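Long-range contacts in J domain-containing protein required for chloroplast accumulation response 1 (Arabidopsis thaliana, PDB 3AG7), which is required for chloroplast photorelocation movement, modulates chloroplast actin filaments, and depends for the movement on the co-chaperone activity of its auxilin-like J domain, the part modelled here: residues A13-W18 against Q34-S39; S41-V46 against Q62-I67; A56-Y61 against E95-F100. All coordinates share one frame; numbering follows the deposited sequence.

Overall arrangement
Contact 1 is the most buried of the three: it packs helix 5-19 onto the loop that follows helix 26-30, mainly through isoleucine and tryptophan, with waters linking the polar groups. Contact 2, nearer the surface, sets a later part of the same loop against helix 54-68 by packing of Ile67 and Trp43 on side chains and backbone. Contact 3, partly buried, joins helix 54-68 to helix 80-100 by stacked aromatic rings. Contacts 1 and 2 meet where Leu37 packs on Trp43; contacts 2 and 3 share helix 54-68 and touch through Trp43 and Ser60. Contacts 1 and 3 lie on opposite sides of the chain's centre, about 19 Å apart between centres.

Contact 1: residues A13-W18 against Q34-S39; sequences AKIRKW and QYILWS
Trp18 has CG anti to the backbone N (chi1 174°), and Ile36 has CG1 anti likewise (chi1 -169°), which leaves Ile36 CG2 between its own N and carbonyl carbon; this methyl is the one over the indole. It sits 3.5 Å from the centroid of the Trp18 six-membered ring and only 14° off the ring normal, a well-centred CH-pi contact. The Ile36 side chain slides past Lys14 in the opposite direction, with CD1 3.7 Å from Lys14 CG, and crosses Ile15 at about a right angle, so Lys14, Ile15 and Trp18 all pack on one isoleucine. Tyr35 CB reaches Trp18 CD1 obliquely at 4.0 Å, while the tyrosine ring leads away.

One water accepts from Lys17 NZ at 2.8 Å and donates to Tyr35 O at 2.8 Å; a second, held by Lys14 NZ, reaches the same carbonyl only weakly. Two lysines thus share one loop oxygen through solvent. The indole NE1 bonds to Thr32 O, which would fix the turn of the ring, and Lys22 makes a cation-pi contact with it. Ile15 also packs on Met85 and Lys88, so helix 5-19 of this auxilin-like J-domain fragment is held on both loop 34-39 and helix 80-100.

Contact 2: residues S41-V46 against Q62-I67; sequences SGWKPV and QRALLI
The loop 41-46 bends at Ser41-Gly42 and then runs extended past helix 54-68, with Ser41 CA 6.8 Å from Ile67 CA and Trp43 CA 7.2 Å from Ala64 CA. Ile67 points into the loop, and its CD1 carries the closest touch, 3.3 Å from Trp43 N. That methyl also meets the Gly42 backbone, 3.6 Å from Gly42 C, and lies in the plane of the Trp43 ring at its edge. The other branch, CG2, is turned to Ser41, near its carbonyl O and CB.

Trp43 has CG anti to its backbone N (chi1 -178°), and the far end of the ring brings CZ3 down onto the helix. There CZ3 lies 3.5 Å from Ala64 N and 3.9 Å from Ala64 CB, while Arg63 CB comes in obliquely. The indole therefore meets the helix by its edge. Gly42, at phi 105°, takes a turn in which a CB would jam against the preceding carbonyl O. Ser41 OG accepts a weak bond from Trp43 N and makes another weak one with Trp38 O, bridging the bend. Leu33 and Leu37 pack on Trp43 from earlier in the same loop.

Within the J domain, the loop thus packs near the C-terminal end of helix 54-68. Polar bonds order the loop internally, whereas its attachment to the helix is van der Waals packing, methyl and ring carbons lying on backbone as well as on side chains.

Contact 3: residues A56-Y61 against E95-F100; sequences AVRKSY and EAWDHF
The Tyr61 and Trp97 rings lie face on face, planes 5° apart, in an offset stack with 3.9 Å between the centroids of the phenol and the indole's five-membered ring. Tyr61 CE2 stands over the centre of the indole, 3.3 Å from Trp97 CD2, and the phenol oxygen overlies the pyrrole side near CD1. At the edge of the same indole, near its plane, comes Arg58 CG, 3.6 Å from Trp97 CH2. The Phe100 ring takes Val57 CG1 over its centre, 3.7 Å from the centroid and 11° off the normal, a CH-pi contact made tip to tip. Phe100 in turn puts CE2 over the centre of the Arg58 guanidinium, 3.7 Å from Arg58 NH2, with the two planes well tilted against each other.

Arg58 thus lies across both aromatic residues: its aliphatic part covers the edge of Trp97, and its charged end reaches Phe100. Its chain is extended from CG to NE, which carries the guanidinium past the indole. NH2 is hydrogen-bonded to Asn101 OD1, just beyond Phe100, and this bond would steady the flat group. Tyr61 and Trp97 both hold CG anti to the backbone N, directing CG of each toward the other helix.

The axes of segments 56-61 and 95-100 run nearly antiparallel, at 163°, and their closest approach of 12.0 Å is taken up by the large rings. Ile26 of helix 26-30 touches both Val57 and Phe100, adding a third helix at this end. The antiparallel pairing of helices 54-68 and 80-100 is the central helical hairpin of the J-domain fold; the His-Pro-Asp motif, which J domains use to stimulate Hsp70 partners, follows directly on helix 54-68, at the start of the short helix 70-75.

Contact 1: residues A13-W18 against Q34-S39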
# COMPACT_ATOMS: atom_id res chain seq x y z
N ALA A 13 14.00 3.21 -1.82
CA ALA A 13 14.19 4.45 -1.06
C ALA A 13 12.89 5.25 -0.93
O ALA A 13 12.59 5.80 0.13
CB ALA A 13 15.29 5.30 -1.68
N LYS A 14 12.11 5.29 -1.99
CA LYS A 14 10.84 6.00 -1.91
C LYS A 14 9.90 5.31 -0.95
O LYS A 14 9.20 5.98 -0.18
CB LYS A 14 10.16 6.21 -3.26
CG LYS A 14 8.95 7.18 -3.11
CD LYS A 14 8.30 7.46 -4.44
CE LYS A 14 7.26 8.59 -4.36
NZ LYS A 14 6.64 8.78 -5.71
N ILE A 15 9.90 3.99 -0.96
CA ILE A 15 9.03 3.29 -0.04
C ILE A 15 9.45 3.51 1.41
O ILE A 15 8.60 3.71 2.28
CB ILE A 15 8.93 1.80 -0.37
CG1 ILE A 15 8.22 1.65 -1.72
CG2 ILE A 15 8.12 1.10 0.75
CD1 ILE A 15 8.36 0.28 -2.29
N ARG A 16 10.77 3.55 1.65
CA ARG A 16 11.30 3.83 3.01
C ARG A 16 10.90 5.21 3.52
O ARG A 16 10.48 5.35 4.67
CB ARG A 16 12.83 3.68 3.08
CG ARG A 16 13.32 2.25 3.22
CD ARG A 16 14.85 2.21 3.37
NE ARG A 16 15.58 3.09 2.45
CZ ARG A 16 16.28 2.66 1.39
NH1 ARG A 16 16.32 1.38 1.12
NH2 ARG A 16 16.92 3.50 0.61
N LYS A 17 10.99 6.21 2.65
CA LYS A 17 10.69 7.59 3.01
C LYS A 17 9.19 7.68 3.25
O LYS A 17 8.75 8.23 4.25
CB LYS A 17 11.17 8.56 1.93
CG LYS A 17 10.62 9.98 2.03
CD LYS A 17 10.69 10.75 0.69
CE LYS A 17 9.96 10.06 -0.50
NZ LYS A 17 8.61 9.40 -0.24
N TRP A 18 8.42 7.02 2.39
CA TRP A 18 6.96 7.07 2.53
C TRP A 18 6.45 6.37 3.80
O TRP A 18 5.55 6.87 4.48
CB TRP A 18 6.29 6.54 1.27
CG TRP A 18 4.77 6.42 1.40
CD1 TRP A 18 3.85 7.42 1.23
CD2 TRP A 18 4.04 5.24 1.69
NE1 TRP A 18 2.59 6.94 1.46
CE2 TRP A 18 2.68 5.60 1.74
CE3 TRP A 18 4.40 3.92 1.92
CZ2 TRP A 18 1.67 4.66 2.00
CZ3 TRP A 18 3.43 3.01 2.22
CH2 TRP A 18 2.08 3.38 2.24
N GLN A 34 -1.93 7.54 -1.81
CA GLN A 34 -1.91 8.35 -3.03
C GLN A 34 -0.53 8.97 -3.23
O GLN A 34 -0.19 9.44 -4.32
CB GLN A 34 -3.01 9.43 -3.00
CG GLN A 34 -2.86 10.45 -1.89
CD GLN A 34 -3.67 10.09 -0.64
OE1 GLN A 34 -3.62 8.96 -0.14
NE2 GLN A 34 -4.41 11.09 -0.12
N TYR A 35 0.28 8.90 -2.18
CA TYR A 35 1.62 9.48 -2.20
C TYR A 35 2.68 8.43 -2.54
O TYR A 35 3.85 8.76 -2.67
CB TYR A 35 1.94 10.17 -0.88
CG TYR A 35 1.07 11.38 -0.64
CD1 TYR A 35 1.26 12.54 -1.39
CD2 TYR A 35 0.04 11.35 0.28
CE1 TYR A 35 0.46 13.64 -1.21
CE2 TYR A 35 -0.77 12.44 0.47
CZ TYR A 35 -0.56 13.58 -0.28
OH TYR A 35 -1.37 14.68 -0.08
N ILE A 36 2.29 7.17 -2.69
CA ILE A 36 3.26 6.13 -3.05
C ILE A 36 2.82 5.38 -4.32
O ILE A 36 3.65 4.96 -5.13
CB ILE A 36 3.57 5.16 -1.85
CG1 ILE A 36 4.77 4.23 -2.13
CG2 ILE A 36 2.38 4.36 -1.43
CD1 ILE A 36 6.09 4.96 -2.28
N LEU A 37 1.52 5.26 -4.54
CA LEU A 37 1.10 4.52 -5.73
C LEU A 37 1.25 5.32 -7.03
O LEU A 37 1.16 6.55 -7.04
CB LEU A 37 -0.34 4.06 -5.57
CG LEU A 37 -0.54 3.10 -4.38
CD1 LEU A 37 -1.95 2.68 -4.34
CD2 LEU A 37 0.39 1.88 -4.52
N TRP A 38 1.45 4.60 -8.14
CA TRP A 38 1.54 5.23 -9.46
C TRP A 38 0.19 5.74 -9.98
O TRP A 38 -0.86 5.36 -9.47
CB TRP A 38 2.11 4.23 -10.46
CG TRP A 38 1.35 2.96 -10.51
CD1 TRP A 38 0.27 2.66 -11.31
CD2 TRP A 38 1.56 1.83 -9.68
NE1 TRP A 38 -0.17 1.39 -11.04
CE2 TRP A 38 0.63 0.85 -10.07
CE3 TRP A 38 2.51 1.51 -8.70
CZ2 TRP A 38 0.56 -0.41 -9.44
CZ3 TRP A 38 2.45 0.26 -8.09
CH2 TRP A 38 1.50 -0.69 -8.49
N SER A 39 0.23 6.55 -11.05
CA SER A 39 -0.99 7.03 -11.71
C SER A 39 -1.94 5.94 -12.18
O SER A 39 -1.53 4.99 -12.85
CB SER A 39 -0.62 7.92 -12.91
OG SER A 39 -1.28 9.16 -12.79
O HOH W 1 4.22 10.42 -5.63
O HOH W 2 6.02 9.55 -1.16

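Contact 2: residues S41-V46 against Q62-I67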
# COMPACT_ATOMS: atom_id res chain seq x y z
N SER A 41 -3.55 3.67 -10.70
CA SER A 41 -3.60 2.41 -9.96
C SER A 41 -5.05 2.10 -9.68
O SER A 41 -5.44 0.93 -9.55
CB SER A 41 -2.79 2.52 -8.65
OG SER A 41 -3.27 3.56 -7.81
N GLY A 42 -5.86 3.15 -9.58
CA GLY A 42 -7.24 3.00 -9.19
C GLY A 42 -7.54 3.42 -7.75
O GLY A 42 -8.71 3.42 -7.33
N TRP A 43 -6.51 3.78 -6.99
CA TRP A 43 -6.73 4.18 -5.59
C TRP A 43 -7.43 5.54 -5.49
O TRP A 43 -6.95 6.53 -6.01
CB TRP A 43 -5.39 4.21 -4.80
CG TRP A 43 -5.60 4.57 -3.35
CD1 TRP A 43 -5.31 5.79 -2.74
CD2 TRP A 43 -6.23 3.77 -2.35
NE1 TRP A 43 -5.69 5.75 -1.42
CE2 TRP A 43 -6.29 4.54 -1.17
CE3 TRP A 43 -6.79 2.48 -2.34
CZ2 TRP A 43 -6.82 4.04 0.03
CZ3 TRP A 43 -7.36 2.00 -1.15
CH2 TRP A 43 -7.33 2.77 0.02
N LYS A 44 -8.52 5.60 -4.76
CA LYS A 44 -9.13 6.88 -4.44
C LYS A 44 -8.71 7.31 -3.04
O LYS A 44 -8.75 6.53 -2.13
CB LYS A 44 -10.65 6.79 -4.59
CG LYS A 44 -11.08 6.80 -6.07
CD LYS A 44 -12.52 6.35 -6.29
CE LYS A 44 -12.68 5.74 -7.70
NZ LYS A 44 -13.88 6.25 -8.46
N PRO A 45 -8.23 8.56 -2.88
CA PRO A 45 -7.81 9.05 -1.57
C PRO A 45 -8.89 8.94 -0.51
O PRO A 45 -10.08 9.19 -0.79
CB PRO A 45 -7.46 10.53 -1.83
CG PRO A 45 -8.02 10.86 -3.12
CD PRO A 45 -8.07 9.58 -3.93
N VAL A 46 -8.47 8.62 0.71
CA VAL A 46 -9.42 8.40 1.80
C VAL A 46 -8.83 9.12 3.02
O VAL A 46 -7.77 8.74 3.47
CB VAL A 46 -9.66 6.85 2.16
CG1 VAL A 46 -10.78 6.73 3.21
CG2 VAL A 46 -9.98 5.98 0.94
N GLN A 62 -9.85 -3.48 2.07
CA GLN A 62 -10.29 -4.29 0.92
C GLN A 62 -9.92 -3.60 -0.40
O GLN A 62 -9.38 -4.21 -1.34
CB GLN A 62 -11.81 -4.52 1.01
CG GLN A 62 -12.36 -5.28 -0.17
CD GLN A 62 -13.84 -5.15 -0.26
OE1 GLN A 62 -14.54 -5.22 0.75
NE2 GLN A 62 -14.33 -5.04 -1.48
N ARG A 63 -10.24 -2.32 -0.51
CA ARG A 63 -9.91 -1.58 -1.71
C ARG A 63 -8.43 -1.61 -2.03
O ARG A 63 -8.07 -1.75 -3.20
CB ARG A 63 -10.45 -0.16 -1.65
CG ARG A 63 -11.97 -0.16 -1.62
CD ARG A 63 -12.49 1.15 -2.21
NE ARG A 63 -13.96 1.24 -2.18
CZ ARG A 63 -14.63 1.87 -1.23
NH1 ARG A 63 -13.98 2.45 -0.25
NH2 ARG A 63 -15.96 1.90 -1.24
N ALA A 64 -7.58 -1.46 -1.01
CA ALA A 64 -6.12 -1.53 -1.20
C ALA A 64 -5.69 -2.94 -1.64
O ALA A 64 -4.83 -3.08 -2.50
CB ALA A 64 -5.35 -1.11 0.09
N LEU A 65 -6.25 -3.97 -1.04
CA LEU A 65 -5.95 -5.36 -1.46
C LEU A 65 -6.22 -5.56 -2.93
O LEU A 65 -5.48 -6.25 -3.64
CB LEU A 65 -6.87 -6.34 -0.73
CG LEU A 65 -6.31 -7.42 0.18
CD1 LEU A 65 -5.17 -6.88 1.02
CD2 LEU A 65 -7.46 -7.94 1.04
N LEU A 66 -7.37 -5.03 -3.37
CA LEU A 66 -7.83 -5.30 -4.72
C LEU A 66 -6.94 -4.63 -5.74
O LEU A 66 -6.98 -5.01 -6.93
CB LEU A 66 -9.29 -4.88 -4.90
CG LEU A 66 -10.27 -5.75 -4.10
CD1 LEU A 66 -11.68 -5.24 -4.35
CD2 LEU A 66 -10.16 -7.25 -4.44
N ILE A 67 -6.19 -3.62 -5.30
CA ILE A 67 -5.17 -2.97 -6.12
C ILE A 67 -3.80 -3.63 -6.00
O ILE A 67 -3.09 -3.81 -7.00
CB ILE A 67 -5.05 -1.46 -5.79
CG1 ILE A 67 -6.37 -0.79 -6.11
CG2 ILE A 67 -3.84 -0.81 -6.52
CD1 ILE A 67 -6.49 0.69 -5.70

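Contact 3: residues A56-Y61 against E95-F100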
# COMPACT_ATOMS: atom_id res chain seq x y z
N ALA A 56 -15.21 0.85 8.24
CA ALA A 56 -14.61 1.81 7.28
C ALA A 56 -13.16 1.45 7.03
O ALA A 56 -12.67 1.48 5.88
CB ALA A 56 -14.72 3.21 7.80
N VAL A 57 -12.47 1.05 8.09
CA VAL A 57 -11.07 0.61 7.95
C VAL A 57 -11.04 -0.63 7.06
O VAL A 57 -10.24 -0.70 6.12
CB VAL A 57 -10.40 0.35 9.29
CG1 VAL A 57 -8.98 -0.19 9.06
CG2 VAL A 57 -10.35 1.67 10.11
N ARG A 58 -11.88 -1.60 7.38
CA ARG A 58 -11.97 -2.85 6.62
C ARG A 58 -12.32 -2.62 5.17
O ARG A 58 -11.80 -3.32 4.28
CB ARG A 58 -12.91 -3.85 7.31
CG ARG A 58 -12.39 -4.22 8.67
CD ARG A 58 -13.12 -5.39 9.32
NE ARG A 58 -12.35 -5.85 10.49
CZ ARG A 58 -12.48 -5.35 11.72
NH1 ARG A 58 -13.40 -4.42 11.98
NH2 ARG A 58 -11.72 -5.80 12.70
N LYS A 59 -13.21 -1.66 4.91
CA LYS A 59 -13.54 -1.37 3.54
C LYS A 59 -12.36 -0.79 2.74
O LYS A 59 -12.08 -1.20 1.58
CB LYS A 59 -14.73 -0.44 3.48
CG LYS A 59 -15.15 -0.22 2.05
CD LYS A 59 -16.54 0.30 2.01
CE LYS A 59 -17.47 -0.76 1.44
NZ LYS A 59 -18.51 -0.02 0.72
N SER A 60 -11.64 0.13 3.38
CA SER A 60 -10.51 0.78 2.74
C SER A 60 -9.37 -0.24 2.55
O SER A 60 -8.68 -0.26 1.53
CB SER A 60 -10.07 1.98 3.57
OG SER A 60 -10.92 3.09 3.36
N TYR A 61 -9.23 -1.13 3.51
CA TYR A 61 -8.25 -2.20 3.37
C TYR A 61 -8.58 -3.11 2.19
O TYR A 61 -7.73 -3.41 1.35
CB TYR A 61 -8.20 -3.03 4.64
CG TYR A 61 -7.21 -4.16 4.54
CD1 TYR A 61 -5.86 -3.90 4.49
CD2 TYR A 61 -7.64 -5.48 4.53
CE1 TYR A 61 -4.94 -4.94 4.39
CE2 TYR A 61 -6.70 -6.54 4.47
CZ TYR A 61 -5.37 -6.24 4.36
OH TYR A 61 -4.42 -7.24 4.31
N GLU A 95 1.07 -6.25 7.52
CA GLU A 95 1.63 -6.20 8.88
C GLU A 95 0.73 -5.25 9.67
O GLU A 95 0.42 -5.51 10.83
CB GLU A 95 3.08 -5.67 8.81
CG GLU A 95 3.79 -5.33 10.18
CD GLU A 95 5.00 -4.28 10.16
OE1 GLU A 95 5.41 -3.60 9.13
OE2 GLU A 95 5.55 -4.11 11.29
N ALA A 96 0.31 -4.15 9.01
CA ALA A 96 -0.52 -3.18 9.72
C ALA A 96 -1.95 -3.66 9.96
O ALA A 96 -2.53 -3.37 11.00
CB ALA A 96 -0.51 -1.81 8.97
N TRP A 97 -2.50 -4.40 8.99
CA TRP A 97 -3.81 -5.05 9.11
C TRP A 97 -3.86 -6.02 10.29
O TRP A 97 -4.80 -6.02 11.11
CB TRP A 97 -4.08 -5.80 7.80
CG TRP A 97 -5.32 -6.66 7.78
CD1 TRP A 97 -5.37 -8.02 7.65
CD2 TRP A 97 -6.69 -6.22 7.80
NE1 TRP A 97 -6.67 -8.46 7.62
CE2 TRP A 97 -7.50 -7.38 7.70
CE3 TRP A 97 -7.31 -4.97 7.89
CZ2 TRP A 97 -8.90 -7.32 7.67
CZ3 TRP A 97 -8.71 -4.90 7.90
CH2 TRP A 97 -9.48 -6.08 7.79
N ASP A 98 -2.80 -6.80 10.44
CA ASP A 98 -2.79 -7.71 11.57
C ASP A 98 -2.75 -6.98 12.92
O ASP A 98 -3.41 -7.40 13.86
CB ASP A 98 -1.64 -8.70 11.42
CG ASP A 98 -1.65 -9.73 12.51
OD1 ASP A 98 -2.38 -10.75 12.38
OD2 ASP A 98 -0.98 -9.48 13.53
N HIS A 99 -1.98 -5.90 13.02
CA HIS A 99 -1.96 -5.06 14.22
C HIS A 99 -3.32 -4.41 14.49
O HIS A 99 -3.81 -4.43 15.62
CB HIS A 99 -0.87 -3.99 14.08
CG HIS A 99 -0.74 -3.08 15.27
ND1 HIS A 99 -0.01 -3.42 16.39
CD2 HIS A 99 -1.17 -1.81 15.47
CE1 HIS A 99 -0.03 -2.42 17.24
NE2 HIS A 99 -0.73 -1.43 16.71
N PHE A 100 -3.94 -3.84 13.47
CA PHE A 100 -5.28 -3.26 13.58
C PHE A 100 -6.28 -4.23 14.22
O PHE A 100 -7.07 -3.85 15.12
CB PHE A 100 -5.78 -2.79 12.19
CG PHE A 100 -7.25 -2.44 12.15
CD1 PHE A 100 -7.72 -1.30 12.80
CD2 PHE A 100 -8.18 -3.28 11.51
CE1 PHE A 100 -9.11 -0.99 12.79
CE2 PHE A 100 -9.55 -3.00 11.53
CZ PHE A 100 -10.02 -1.86 12.18